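Local coordinates for protein suppressor of RNA silencing p3 (PDB 3AJF) that forms a homodimer and suppresses RNA-mediated gene silencing in the host, presumably by binding double-stranded RNA, at residues Ala59-Leu63 with Leu77-Val81; Pro46-Leu52 with Tyr87-Pro93; Phe23-Leu27 with Val54-Ala59. One frame throughout, in Å; residues are numbered along the deposited sequence.

Contact 1: residues Ala59-Leu63 with Leu77-Val81; sequences AIWML and LTCLV
Leu77 reaches across to meet Ala59, Met62 and Leu63, and its branches divide the work. Its CB points at the facing helix, and CG, set anti to the backbone N (chi1 -178°), projects onward until Leu77 CG lies 4.1 Å from Leu63 CG. There the chain forks. CD1 ends on the methyl of Ala59, with Leu77 CD1 and Ala59 CB 3.8 Å apart, while CD2 lies against both Met62 and Leu63. The selenomethionine at position 62 bends at chi3 (67°), which brings its terminal methyl back over this branch, Met62 CE to Leu77 CD2 being 3.8 Å. Leu63 runs antiparallel to Leu77, its CG 3.9 Å from Leu77 CD2. The two segments belong to helices 49-64 and 74-85, which pack as a roughly antiparallel pair in the buried, largely apolar interior of this helical domain, their local axes 10.0 Å apart at an angle of 146°. One turn further along, Val81 CG2 touches Ala59 CB at 3.6 Å, the smallest separation in the contact, and the Val81 side chain lies crosswise to that of Ile60, with CG1 of each nearest. Both methyls of Leu63 lie 3.7 Å from Thr78 OG1, an oxygen already hydrogen-bonded to Arg74 O, so a buried hydroxyl is satisfied within its own helix. Past Ile60 lies Ile60 of the second subunit, and Phe88 of that subunit packs on Leu63.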
ATOM      1  N   ALA A  59       7.466   1.972  -1.631  1.00 14.27           N
ATOM      2  CA  ALA A  59       7.215   0.665  -2.263  1.00 13.94           C
ATOM      3  C   ALA A  59       6.254   0.782  -3.459  1.00 12.33           C
ATOM      4  O   ALA A  59       6.466   0.160  -4.479  1.00 12.57           O
ATOM      5  CB  ALA A  59       6.711  -0.345  -1.214  1.00 13.67           C
ATOM      6  N   ILE A  60       5.195   1.582  -3.322  1.00 11.35           N
ATOM      7  CA  ILE A  60       4.229   1.845  -4.403  1.00 11.66           C
ATOM      8  C   ILE A  60       4.910   2.594  -5.574  1.00 11.96           C
ATOM      9  O   ILE A  60       4.694   2.266  -6.742  1.00 11.54           O
ATOM     10  CB  ILE A  60       2.985   2.599  -3.894  1.00 11.35           C
ATOM     11  CG1 ILE A  60       2.179   1.658  -2.936  1.00 12.33           C
ATOM     12  CG2 ILE A  60       2.093   3.084  -5.092  1.00 11.83           C
ATOM     13  CD1 ILE A  60       1.023   2.358  -2.125  1.00 14.25           C
ATOM     14  N   TRP A  61       5.750   3.571  -5.251  1.00 11.87           N
ATOM     15  CA  TRP A  61       6.564   4.221  -6.291  1.00 13.36           C
ATOM     16  C   TRP A  61       7.413   3.219  -7.097  1.00 13.42           C
ATOM     17  O   TRP A  61       7.432   3.266  -8.335  1.00 13.99           O
ATOM     18  CB  TRP A  61       7.417   5.383  -5.742  1.00 12.54           C
ATOM     19  CG  TRP A  61       8.304   5.910  -6.826  1.00 13.10           C
ATOM     20  CD1 TRP A  61       8.018   6.920  -7.720  1.00 13.83           C
ATOM     21  CD2 TRP A  61       9.596   5.429  -7.154  1.00 12.29           C
ATOM     22  NE1 TRP A  61       9.091   7.105  -8.578  1.00 13.86           N
ATOM     23  CE2 TRP A  61      10.063   6.187  -8.263  1.00 13.49           C
ATOM     24  CE3 TRP A  61      10.431   4.443  -6.607  1.00 14.32           C
ATOM     25  CZ2 TRP A  61      11.320   5.974  -8.843  1.00 13.17           C
ATOM     26  CZ3 TRP A  61      11.700   4.235  -7.188  1.00 16.04           C
ATOM     27  CH2 TRP A  61      12.121   4.993  -8.306  1.00 14.42           C
HETATM   28  N   MSE A  62       8.098   2.313  -6.406  1.00 14.00           N
HETATM   29  CA  MSE A  62       8.927   1.288  -7.049  1.00 16.81           C
HETATM   30  C   MSE A  62       8.114   0.398  -7.997  1.00 16.97           C
HETATM   31  O   MSE A  62       8.644  -0.078  -9.016  1.00 19.35           O
HETATM   32  CB  MSE A  62       9.610   0.402  -6.011  1.00 16.15           C
HETATM   33  CG  MSE A  62      10.657   1.079  -5.143  1.00 16.83           C
HETATM   34 SE   MSE A  62      11.189   0.069  -3.534  1.00 26.21          SE
HETATM   35  CE  MSE A  62      12.135  -1.542  -4.257  1.00  9.93           C
ATOM     36  N   LEU A  63       6.855   0.116  -7.639  1.00 14.90           N
ATOM     37  CA  LEU A  63       5.993  -0.726  -8.476  1.00 15.04           C
ATOM     38  C   LEU A  63       5.351   0.044  -9.635  1.00 14.45           C
ATOM     39  O   LEU A  63       5.058  -0.533 -10.691  1.00 16.34           O
ATOM     40  CB  LEU A  63       4.887  -1.367  -7.627  1.00 13.69           C
ATOM     41  CG  LEU A  63       5.364  -2.425  -6.632  1.00 13.86           C
ATOM     42  CD1 LEU A  63       4.324  -2.698  -5.506  1.00 14.77           C
ATOM     43  CD2 LEU A  63       5.704  -3.694  -7.424  1.00 13.15           C
ATOM     44  N   LEU A  77       7.226  -7.690  -3.482  1.00 14.28           N
ATOM     45  CA  LEU A  77       7.109  -6.304  -3.088  1.00 14.40           C
ATOM     46  C   LEU A  77       5.635  -5.925  -2.950  1.00 14.72           C
ATOM     47  O   LEU A  77       5.255  -5.207  -2.029  1.00 14.06           O
ATOM     48  CB  LEU A  77       7.836  -5.392  -4.084  1.00 13.97           C
ATOM     49  CG  LEU A  77       7.864  -3.889  -3.799  1.00 13.61           C
ATOM     50  CD1 LEU A  77       8.382  -3.609  -2.377  1.00 12.57           C
ATOM     51  CD2 LEU A  77       8.722  -3.187  -4.854  1.00 13.25           C
ATOM     52  N   THR A  78       4.802  -6.446  -3.847  1.00 14.15           N
ATOM     53  CA  THR A  78       3.384  -6.223  -3.756  1.00 14.72           C
ATOM     54  C   THR A  78       2.843  -6.872  -2.489  1.00 15.38           C
ATOM     55  O   THR A  78       1.956  -6.305  -1.826  1.00 16.38           O
ATOM     56  CB  THR A  78       2.673  -6.806  -5.005  1.00 15.59           C
ATOM     57  OG1 THR A  78       3.102  -6.076  -6.163  1.00 15.93           O
ATOM     58  CG2 THR A  78       1.176  -6.700  -4.880  1.00 15.36           C
ATOM     59  N   CYS A  79       3.355  -8.054  -2.159  1.00 16.20           N
ATOM     60  CA  CYS A  79       2.990  -8.721  -0.904  1.00 17.16           C
ATOM     61  C   CYS A  79       3.254  -7.799   0.286  1.00 16.38           C
ATOM     62  O   CYS A  79       2.393  -7.643   1.161  1.00 16.31           O
ATOM     63  CB  CYS A  79       3.765 -10.054  -0.689  1.00 18.24           C
ATOM     64  SG  CYS A  79       3.127 -11.039   0.717  1.00 21.34           S
ATOM     65  N   LEU A  80       4.451  -7.208   0.322  1.00 15.83           N
ATOM     66  CA  LEU A  80       4.831  -6.290   1.406  1.00 15.05           C
ATOM     67  C   LEU A  80       3.855  -5.097   1.497  1.00 15.29           C
ATOM     68  O   LEU A  80       3.373  -4.735   2.596  1.00 15.22           O
ATOM     69  CB  LEU A  80       6.266  -5.794   1.176  1.00 15.09           C
ATOM     70  CG  LEU A  80       7.374  -6.854   1.260  1.00 16.88           C
ATOM     71  CD1 LEU A  80       8.768  -6.226   0.976  1.00 18.07           C
ATOM     72  CD2 LEU A  80       7.327  -7.543   2.642  1.00 18.13           C
ATOM     73  N   VAL A  81       3.529  -4.510   0.341  1.00 13.88           N
ATOM     74  CA  VAL A  81       2.586  -3.406   0.322  1.00 13.34           C
ATOM     75  C   VAL A  81       1.247  -3.855   0.914  1.00 14.43           C
ATOM     76  O   VAL A  81       0.668  -3.187   1.790  1.00 13.87           O
ATOM     77  CB  VAL A  81       2.388  -2.783  -1.095  1.00 12.50           C
ATOM     78  CG1 VAL A  81       1.185  -1.821  -1.080  1.00 14.58           C
ATOM     79  CG2 VAL A  81       3.566  -2.022  -1.464  1.00 13.21           C
TER

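Contact 2: residues Pro46-Leu52 with Tyr87-Pro93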
ATOM      1  N   PRO A  46       4.704  -1.559  12.448  1.00 16.85           N
ATOM      2  CA  PRO A  46       4.528  -0.112  12.225  1.00 17.26           C
ATOM      3  C   PRO A  46       3.901   0.559  13.458  1.00 18.35           C
ATOM      4  O   PRO A  46       2.933   0.024  14.023  1.00 18.73           O
ATOM      5  CB  PRO A  46       3.565  -0.079  11.034  1.00 16.84           C
ATOM      6  CG  PRO A  46       3.929  -1.365  10.261  1.00 15.49           C
ATOM      7  CD  PRO A  46       4.159  -2.369  11.345  1.00 15.88           C
ATOM      8  N   ASP A  47       4.440   1.688  13.896  1.00 18.77           N
ATOM      9  CA  ASP A  47       3.962   2.258  15.165  1.00 21.54           C
ATOM     10  C   ASP A  47       3.612   3.738  15.004  1.00 21.93           C
ATOM     11  O   ASP A  47       3.254   4.421  15.967  1.00 22.48           O
ATOM     12  CB  ASP A  47       5.000   2.045  16.272  1.00 23.77           C
ATOM     13  CG  ASP A  47       6.293   2.824  16.023  1.00 26.83           C
ATOM     14  OD1 ASP A  47       6.652   3.063  14.854  1.00 31.11           O
ATOM     15  OD2 ASP A  47       6.939   3.219  17.007  1.00 33.11           O
ATOM     16  N   ASP A  48       3.719   4.216  13.765  1.00 20.65           N
ATOM     17  CA  ASP A  48       3.408   5.593  13.442  1.00 21.71           C
ATOM     18  C   ASP A  48       2.743   5.609  12.076  1.00 19.71           C
ATOM     19  O   ASP A  48       3.355   5.158  11.113  1.00 17.99           O
ATOM     20  CB  ASP A  48       4.680   6.451  13.388  1.00 22.59           C
ATOM     21  CG  ASP A  48       4.366   7.929  13.262  1.00 26.02           C
ATOM     22  OD1 ASP A  48       4.059   8.390  12.149  1.00 25.90           O
ATOM     23  OD2 ASP A  48       4.419   8.637  14.294  1.00 31.68           O
ATOM     24  N   PRO A  49       1.505   6.157  11.982  1.00 19.88           N
ATOM     25  CA  PRO A  49       0.812   6.181  10.672  1.00 18.60           C
ATOM     26  C   PRO A  49       1.541   7.012   9.615  1.00 17.95           C
ATOM     27  O   PRO A  49       1.518   6.656   8.434  1.00 15.55           O
ATOM     28  CB  PRO A  49      -0.544   6.815  11.005  1.00 19.02           C
ATOM     29  CG  PRO A  49      -0.242   7.696  12.227  1.00 20.34           C
ATOM     30  CD  PRO A  49       0.688   6.803  13.039  1.00 20.80           C
ATOM     31  N   GLU A  50       2.150   8.139  10.004  1.00 20.32           N
ATOM     32  CA  GLU A  50       2.927   8.921   9.015  1.00 20.42           C
ATOM     33  C   GLU A  50       4.160   8.154   8.484  1.00 18.41           C
ATOM     34  O   GLU A  50       4.408   8.163   7.287  1.00 18.11           O
ATOM     35  CB  GLU A  50       3.314  10.321   9.531  1.00 22.91           C
ATOM     36  CG  GLU A  50       4.402  11.071   8.674  1.00 26.43           C
ATOM     37  CD  GLU A  50       3.962  11.510   7.238  1.00 36.86           C
ATOM     38  OE1 GLU A  50       3.205  10.778   6.542  1.00 41.80           O
ATOM     39  OE2 GLU A  50       4.426  12.593   6.772  1.00 41.36           O
ATOM     40  N   ASN A  51       4.927   7.505   9.358  1.00 17.12           N
ATOM     41  CA  ASN A  51       6.082   6.732   8.918  1.00 15.95           C
ATOM     42  C   ASN A  51       5.680   5.560   8.041  1.00 14.09           C
ATOM     43  O   ASN A  51       6.367   5.240   7.055  1.00 13.40           O
ATOM     44  CB  ASN A  51       6.886   6.216  10.100  1.00 16.99           C
ATOM     45  CG  ASN A  51       7.624   7.356  10.869  1.00 21.56           C
ATOM     46  OD1 ASN A  51       7.694   8.492  10.411  1.00 22.82           O
ATOM     47  ND2 ASN A  51       8.159   7.027  12.040  1.00 23.67           N
ATOM     48  N   LEU A  52       4.588   4.897   8.407  1.00 13.31           N
ATOM     49  CA  LEU A  52       4.088   3.782   7.592  1.00 13.08           C
ATOM     50  C   LEU A  52       3.650   4.294   6.206  1.00 11.75           C
ATOM     51  O   LEU A  52       3.874   3.646   5.225  1.00 11.20           O
ATOM     52  CB  LEU A  52       2.927   3.038   8.281  1.00 13.09           C
ATOM     53  CG  LEU A  52       2.263   1.896   7.470  1.00 12.32           C
ATOM     54  CD1 LEU A  52       3.244   0.742   7.169  1.00  9.52           C
ATOM     55  CD2 LEU A  52       1.017   1.358   8.175  1.00 14.04           C
ATOM     56  N   TYR A  87      -1.858  -2.675   8.785  1.00 13.26           N
ATOM     57  CA  TYR A  87      -1.663  -2.119  10.105  1.00 14.06           C
ATOM     58  C   TYR A  87      -2.515  -0.851  10.273  1.00 15.16           C
ATOM     59  O   TYR A  87      -2.848  -0.477  11.387  1.00 14.89           O
ATOM     60  CB  TYR A  87      -0.163  -1.869  10.356  1.00 15.81           C
ATOM     61  CG  TYR A  87       0.579  -3.179  10.655  1.00 15.65           C
ATOM     62  CD1 TYR A  87       0.596  -3.694  11.935  1.00 20.42           C
ATOM     63  CD2 TYR A  87       1.224  -3.891   9.656  1.00 17.40           C
ATOM     64  CE1 TYR A  87       1.251  -4.905  12.246  1.00 20.28           C
ATOM     65  CE2 TYR A  87       1.894  -5.117   9.949  1.00 15.02           C
ATOM     66  CZ  TYR A  87       1.893  -5.593  11.255  1.00 19.43           C
ATOM     67  OH  TYR A  87       2.519  -6.783  11.604  1.00 21.88           O
ATOM     68  N   PHE A  88      -2.943  -0.234   9.161  1.00 14.10           N
ATOM     69  CA  PHE A  88      -3.810   0.948   9.264  1.00 14.99           C
ATOM     70  C   PHE A  88      -5.139   0.724   9.972  1.00 15.86           C
ATOM     71  O   PHE A  88      -5.791   1.704  10.386  1.00 16.65           O
ATOM     72  CB  PHE A  88      -4.082   1.591   7.906  1.00 13.91           C
ATOM     73  CG  PHE A  88      -2.936   2.453   7.414  1.00 14.70           C
ATOM     74  CD1 PHE A  88      -2.408   3.449   8.227  1.00 11.88           C
ATOM     75  CD2 PHE A  88      -2.411   2.272   6.143  1.00 15.28           C
ATOM     76  CE1 PHE A  88      -1.391   4.281   7.770  1.00 13.98           C
ATOM     77  CE2 PHE A  88      -1.363   3.091   5.691  1.00 18.00           C
ATOM     78  CZ  PHE A  88      -0.860   4.092   6.523  1.00 12.20           C
ATOM     79  N   VAL A  89      -5.560  -0.521  10.111  1.00 16.74           N
ATOM     80  CA  VAL A  89      -6.835  -0.761  10.745  1.00 19.53           C
ATOM     81  C   VAL A  89      -6.764  -0.244  12.190  1.00 22.02           C
ATOM     82  O   VAL A  89      -7.672   0.468  12.652  1.00 22.62           O
ATOM     83  CB  VAL A  89      -7.276  -2.241  10.649  1.00 20.53           C
ATOM     84  CG1 VAL A  89      -8.576  -2.459  11.362  1.00 22.49           C
ATOM     85  CG2 VAL A  89      -7.448  -2.638   9.181  1.00 20.12           C
ATOM     86  N   GLU A  90      -5.675  -0.541  12.890  1.00 22.86           N
ATOM     87  CA  GLU A  90      -5.583  -0.113  14.286  1.00 26.66           C
ATOM     88  C   GLU A  90      -4.705   1.137  14.495  1.00 25.76           C
ATOM     89  O   GLU A  90      -4.832   1.834  15.512  1.00 26.57           O
ATOM     90  CB  GLU A  90      -5.144  -1.290  15.178  1.00 26.92           C
ATOM     91  CG  GLU A  90      -6.287  -2.303  15.491  1.00 30.92           C
ATOM     92  CD  GLU A  90      -5.791  -3.626  16.143  1.00 31.93           C
ATOM     93  OE1 GLU A  90      -4.847  -4.271  15.626  1.00 38.66           O
ATOM     94  OE2 GLU A  90      -6.349  -4.040  17.172  1.00 36.89           O
ATOM     95  N   LEU A  91      -3.854   1.431  13.518  1.00 24.76           N
ATOM     96  CA  LEU A  91      -2.938   2.568  13.564  1.00 24.94           C
ATOM     97  C   LEU A  91      -3.557   3.833  12.962  1.00 25.92           C
ATOM     98  O   LEU A  91      -3.682   3.950  11.735  1.00 24.53           O
ATOM     99  CB  LEU A  91      -1.677   2.200  12.791  1.00 24.39           C
ATOM    100  CG  LEU A  91      -0.423   3.045  12.960  1.00 24.92           C
ATOM    101  CD1 LEU A  91       0.048   3.047  14.436  1.00 27.83           C
ATOM    102  CD2 LEU A  91       0.657   2.494  12.041  1.00 22.64           C
ATOM    103  N   LYS A  92      -3.939   4.766  13.832  1.00 26.98           N
ATOM    104  CA  LYS A  92      -4.720   5.959  13.480  1.00 29.91           C
ATOM    105  C   LYS A  92      -3.911   7.263  13.617  1.00 29.54           C
ATOM    106  O   LYS A  92      -3.016   7.337  14.435  1.00 30.06           O
ATOM    107  CB  LYS A  92      -5.973   6.015  14.382  1.00 31.08           C
ATOM    108  CG  LYS A  92      -6.814   4.738  14.264  1.00 33.11           C
ATOM    109  CD  LYS A  92      -7.854   4.535  15.337  1.00 34.66           C
ATOM    110  CE  LYS A  92      -8.361   3.071  15.280  1.00 38.31           C
ATOM    111  NZ  LYS A  92      -9.294   2.682  16.412  1.00 42.29           N
ATOM    112  N   PRO A  93      -4.210   8.280  12.803  1.00 30.08           N
ATOM    113  CA  PRO A  93      -3.572   9.597  12.969  1.00 30.89           C
ATOM    114  C   PRO A  93      -3.841  10.205  14.346  1.00 33.66           C
ATOM    115  O   PRO A  93      -2.909  10.675  14.997  1.00 35.04           O
ATOM    116  CB  PRO A  93      -4.230  10.470  11.896  1.00 31.08           C
ATOM    117  CG  PRO A  93      -5.309   9.683  11.294  1.00 31.05           C
ATOM    118  CD  PRO A  93      -5.123   8.237  11.654  1.00 30.17           C
TER
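Leu52 and Leu91 both carry CG anti to the backbone N (chi1 176° and -165°), and these torsions bring Leu52 CD2 and Leu91 CD2 into contact at 4.0 Å. Phe88 is turned the other way, its CG anti to the carbonyl carbon, which swings the ring to the Leu52 side, one face against the CD2 methyl. The contact joins the N-terminal turn of helix 49-64, with the loop before it, to the segment that follows helix 74-85. Asp48 is the N-cap of helix 49-64: its OD1 accepts from Asn51 N at 3.1 Å, on the anti side and somewhat out of the carboxylate plane.

Two CH-pi contacts are part of the packing, although Pro49 and Leu91 bury the most surface. Leu52 CD2 stands over the middle of the Phe88 ring, 3.7 Å from its centroid, while Pro49 O lies at the edge of that ring, near its plane. At the other end of the contact Pro46 CD sits 3.6 Å from the Tyr87 centroid and only 6° off the ring normal. Leu91 packs between them, its CD1 against the backbone of Asp47 and its CD2 against Asp48 C and Pro49 N. The turn that presents it is tied by Tyr87 O, which accepts from both Glu90 N and Leu91 N. The second subunit takes part as well: Arg74 of that chain donates to Phe88 O, and its Leu63 packs on Pro93. Toward the C-terminal end of this fragment, Pro49 CG rests 3.6 Å from Lys92 O.

Contact 3: residues Phe23-Leu27 with Val54-Ala59. With SO4 (sulfate ion), chain E.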
ATOM      1  N   PHE A  23      14.743  -1.680  -1.245  1.00 15.97           N
ATOM      2  CA  PHE A  23      13.586  -0.919  -0.705  1.00 15.25           C
ATOM      3  C   PHE A  23      14.156   0.087   0.297  1.00 14.65           C
ATOM      4  O   PHE A  23      13.916   1.297   0.160  1.00 14.32           O
ATOM      5  CB  PHE A  23      12.601  -1.913  -0.057  1.00 14.18           C
ATOM      6  CG  PHE A  23      11.327  -1.315   0.529  1.00 14.12           C
ATOM      7  CD1 PHE A  23      10.935   0.015   0.318  1.00 13.81           C
ATOM      8  CD2 PHE A  23      10.478  -2.150   1.265  1.00 14.77           C
ATOM      9  CE1 PHE A  23       9.758   0.508   0.873  1.00 15.56           C
ATOM     10  CE2 PHE A  23       9.268  -1.664   1.807  1.00 17.96           C
ATOM     11  CZ  PHE A  23       8.914  -0.326   1.610  1.00 14.77           C
ATOM     12  N   PHE A  24      14.958  -0.392   1.251  1.00 15.25           N
ATOM     13  CA  PHE A  24      15.519   0.508   2.248  1.00 15.76           C
ATOM     14  C   PHE A  24      16.359   1.644   1.599  1.00 15.74           C
ATOM     15  O   PHE A  24      16.252   2.826   1.971  1.00 15.50           O
ATOM     16  CB  PHE A  24      16.386  -0.236   3.277  1.00 17.36           C
ATOM     17  CG  PHE A  24      17.088   0.708   4.212  1.00 18.96           C
ATOM     18  CD1 PHE A  24      16.347   1.444   5.133  1.00 20.23           C
ATOM     19  CD2 PHE A  24      18.462   0.961   4.088  1.00 24.21           C
ATOM     20  CE1 PHE A  24      16.962   2.394   5.980  1.00 19.77           C
ATOM     21  CE2 PHE A  24      19.109   1.894   4.933  1.00 23.78           C
ATOM     22  CZ  PHE A  24      18.341   2.608   5.884  1.00 21.52           C
ATOM     23  N   ASP A  25      17.180   1.287   0.614  1.00 15.92           N
ATOM     24  CA  ASP A  25      18.063   2.256  -0.044  1.00 17.04           C
ATOM     25  C   ASP A  25      17.256   3.375  -0.715  1.00 15.81           C
ATOM     26  O   ASP A  25      17.621   4.562  -0.636  1.00 14.88           O
ATOM     27  CB  ASP A  25      18.918   1.563  -1.089  1.00 17.88           C
ATOM     28  CG  ASP A  25      20.076   0.819  -0.490  1.00 23.73           C
ATOM     29  OD1 ASP A  25      20.317   0.971   0.731  1.00 29.58           O
ATOM     30  OD2 ASP A  25      20.770   0.087  -1.236  1.00 26.24           O
ATOM     31  N   ILE A  26      16.174   2.977  -1.379  1.00 14.30           N
ATOM     32  CA  ILE A  26      15.323   3.909  -2.115  1.00 15.04           C
ATOM     33  C   ILE A  26      14.570   4.779  -1.125  1.00 14.15           C
ATOM     34  O   ILE A  26      14.535   5.993  -1.278  1.00 15.19           O
ATOM     35  CB  ILE A  26      14.383   3.121  -3.076  1.00 13.67           C
ATOM     36  CG1 ILE A  26      15.217   2.610  -4.262  1.00 15.94           C
ATOM     37  CG2 ILE A  26      13.207   3.970  -3.539  1.00 15.39           C
ATOM     38  CD1 ILE A  26      14.504   1.647  -5.234  1.00 16.33           C
ATOM     39  N   LEU A  27      13.992   4.154  -0.087  1.00 14.28           N
ATOM     40  CA  LEU A  27      13.256   4.881   0.952  1.00 14.38           C
ATOM     41  C   LEU A  27      14.174   5.894   1.653  1.00 14.60           C
ATOM     42  O   LEU A  27      13.805   7.065   1.859  1.00 13.52           O
ATOM     43  CB  LEU A  27      12.650   3.894   1.961  1.00 14.28           C
ATOM     44  CG  LEU A  27      11.985   4.440   3.215  1.00 15.91           C
ATOM     45  CD1 LEU A  27      10.874   5.409   2.837  1.00 19.19           C
ATOM     46  CD2 LEU A  27      11.434   3.292   3.988  1.00 16.02           C
ATOM     47  N   VAL A  54       4.845   6.844   4.501  1.00 13.99           N
ATOM     48  CA  VAL A  54       6.073   7.083   3.748  1.00 14.10           C
ATOM     49  C   VAL A  54       6.731   5.754   3.245  1.00 12.80           C
ATOM     50  O   VAL A  54       7.120   5.636   2.068  1.00 11.68           O
ATOM     51  CB  VAL A  54       7.023   7.901   4.625  1.00 15.12           C
ATOM     52  CG1 VAL A  54       8.409   7.905   4.066  1.00 18.21           C
ATOM     53  CG2 VAL A  54       6.499   9.351   4.784  1.00 16.58           C
ATOM     54  N   PHE A  55       6.837   4.767   4.131  1.00 12.84           N
ATOM     55  CA  PHE A  55       7.308   3.397   3.813  1.00 12.66           C
ATOM     56  C   PHE A  55       6.509   2.793   2.657  1.00 13.07           C
ATOM     57  O   PHE A  55       7.086   2.340   1.660  1.00 13.71           O
ATOM     58  CB  PHE A  55       7.135   2.583   5.092  1.00 12.92           C
ATOM     59  CG  PHE A  55       7.465   1.105   5.011  1.00 13.95           C
ATOM     60  CD1 PHE A  55       8.763   0.645   5.245  1.00 15.14           C
ATOM     61  CD2 PHE A  55       6.424   0.146   4.876  1.00 16.11           C
ATOM     62  CE1 PHE A  55       9.058  -0.760   5.258  1.00 16.04           C
ATOM     63  CE2 PHE A  55       6.706  -1.248   4.887  1.00 16.78           C
ATOM     64  CZ  PHE A  55       8.005  -1.697   5.081  1.00 14.11           C
ATOM     65  N   LEU A  56       5.176   2.814   2.764  1.00 12.66           N
ATOM     66  CA  LEU A  56       4.329   2.262   1.688  1.00 13.63           C
ATOM     67  C   LEU A  56       4.428   3.041   0.373  1.00 13.56           C
ATOM     68  O   LEU A  56       4.415   2.445  -0.720  1.00 13.25           O
ATOM     69  CB  LEU A  56       2.860   2.167   2.121  1.00 13.05           C
ATOM     70  CG  LEU A  56       2.550   1.238   3.313  1.00 15.38           C
ATOM     71  CD1 LEU A  56       1.136   1.537   3.765  1.00 13.05           C
ATOM     72  CD2 LEU A  56       2.672  -0.190   2.955  1.00 14.20           C
ATOM     73  N   LYS A  57       4.498   4.369   0.468  1.00 13.25           N
ATOM     74  CA  LYS A  57       4.586   5.200  -0.725  1.00 13.78           C
ATOM     75  C   LYS A  57       5.869   4.961  -1.527  1.00 14.22           C
ATOM     76  O   LYS A  57       5.846   5.021  -2.768  1.00 14.17           O
ATOM     77  CB  LYS A  57       4.455   6.675  -0.366  1.00 14.64           C
ATOM     78  CG  LYS A  57       3.040   7.085  -0.122  1.00 17.07           C
ATOM     79  CD  LYS A  57       2.989   8.254   0.843  1.00 25.38           C
ATOM     80  CE  LYS A  57       2.968   9.594   0.184  1.00 28.29           C
ATOM     81  NZ  LYS A  57       3.291  10.597   1.280  1.00 34.03           N
ATOM     82  N   SER A  58       6.974   4.677  -0.842  1.00 14.55           N
ATOM     83  CA  SER A  58       8.220   4.293  -1.548  1.00 15.84           C
ATOM     84  C   SER A  58       8.071   2.959  -2.290  1.00 15.40           C
ATOM     85  O   SER A  58       8.521   2.826  -3.448  1.00 16.33           O
ATOM     86  CB  SER A  58       9.435   4.240  -0.613  1.00 15.83           C
ATOM     87  OG  SER A  58      10.082   5.497  -0.501  1.00 21.50           O
ATOM     88  N   ALA A  59       7.466   1.972  -1.631  1.00 14.27           N
ATOM     89  CA  ALA A  59       7.215   0.665  -2.263  1.00 13.94           C
ATOM     90  C   ALA A  59       6.254   0.782  -3.459  1.00 12.33           C
ATOM     91  O   ALA A  59       6.466   0.160  -4.479  1.00 12.57           O
ATOM     92  CB  ALA A  59       6.711  -0.345  -1.214  1.00 13.67           C
TER
HETATM   93  S   SO4 E   3       6.795  10.789  -0.312  1.00 46.77           S
HETATM   94  O1  SO4 E   3       6.266  10.681   1.043  1.00 47.02           O
HETATM   95  O2  SO4 E   3       7.673   9.672  -0.645  1.00 47.36           O
HETATM   96  O3  SO4 E   3       7.487  12.063  -0.400  1.00 48.61           O
HETATM   97  O4  SO4 E   3       5.713  10.785  -1.287  1.00 49.53           O
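Phe23 drives its ring into the angle between Phe55 and Ala59, where helix 17-30 crosses helix 49-64 steeply in the core of the helical domain. The local axes come within 9.6 Å and make an angle of 108°, so a few residues of each helix carry the whole meeting.

The tight part lies around the two phenylalanines. With CG anti to the backbone N (chi1 -179°), Phe23 extends across the gap and puts CZ over the centre of the Phe55 ring; its CE2 comes 3.5 Å from Phe55 CZ. The planes are inclined at 41°, an oblique pairing. At its edge, in plane, the Phe23 ring meets Phe55 O, with Phe23 CZ 3.2 Å from that oxygen, while the Ala59 methyl lies 3.6 Å from the same CZ. Phe39 meets Phe23 edge-to-face, as Tyr84 does Phe55, which extends the aromatic cluster to helices 36-44 and 74-85.

Leu27, one turn on from Phe23, divides its methyls: CD2 lies obliquely to the Phe55 ring, and CD1 approaches Ser58 OG to 3.4 Å and Val54 CG1 to 3.7 Å. Here the contact passes from core to margin. Val54 is only partly buried, and beyond it is a sulfate ion probably acquired from the crystallisation liquor; Val54 CG2 lies 4.0 Å from sulfate O1. Lys57 stretches off from helix 17-30 and takes no part in the packing. A bend at chi3 carries its ammonium group to the sulfate, where Lys57 NZ donates to sulfate O1 at 3.0 Å.

Overall arrangement
All three contacts draw on helix 49-64, which meets the segment following helix 74-85 at its start, helix 17-30 along its middle and helix 74-85 near its end. Contacts 1 and 3 are neighbours, their centres 8 Å apart, and share Ala59; Met62 SE also packs on Phe23 CA at 3.8 Å. Contact 2 lies farther out, its centre about 17 Å from that of contact 1 and 15 Å from that of contact 3, yet it touches the latter where Phe88 CE2 meets Leu56 CD1 at 3.5 Å. Contacts 1 and 2 both reach the second subunit, linking the helix packing to the homodimer. The sulfate lies beside contact 3, bound by Lys57.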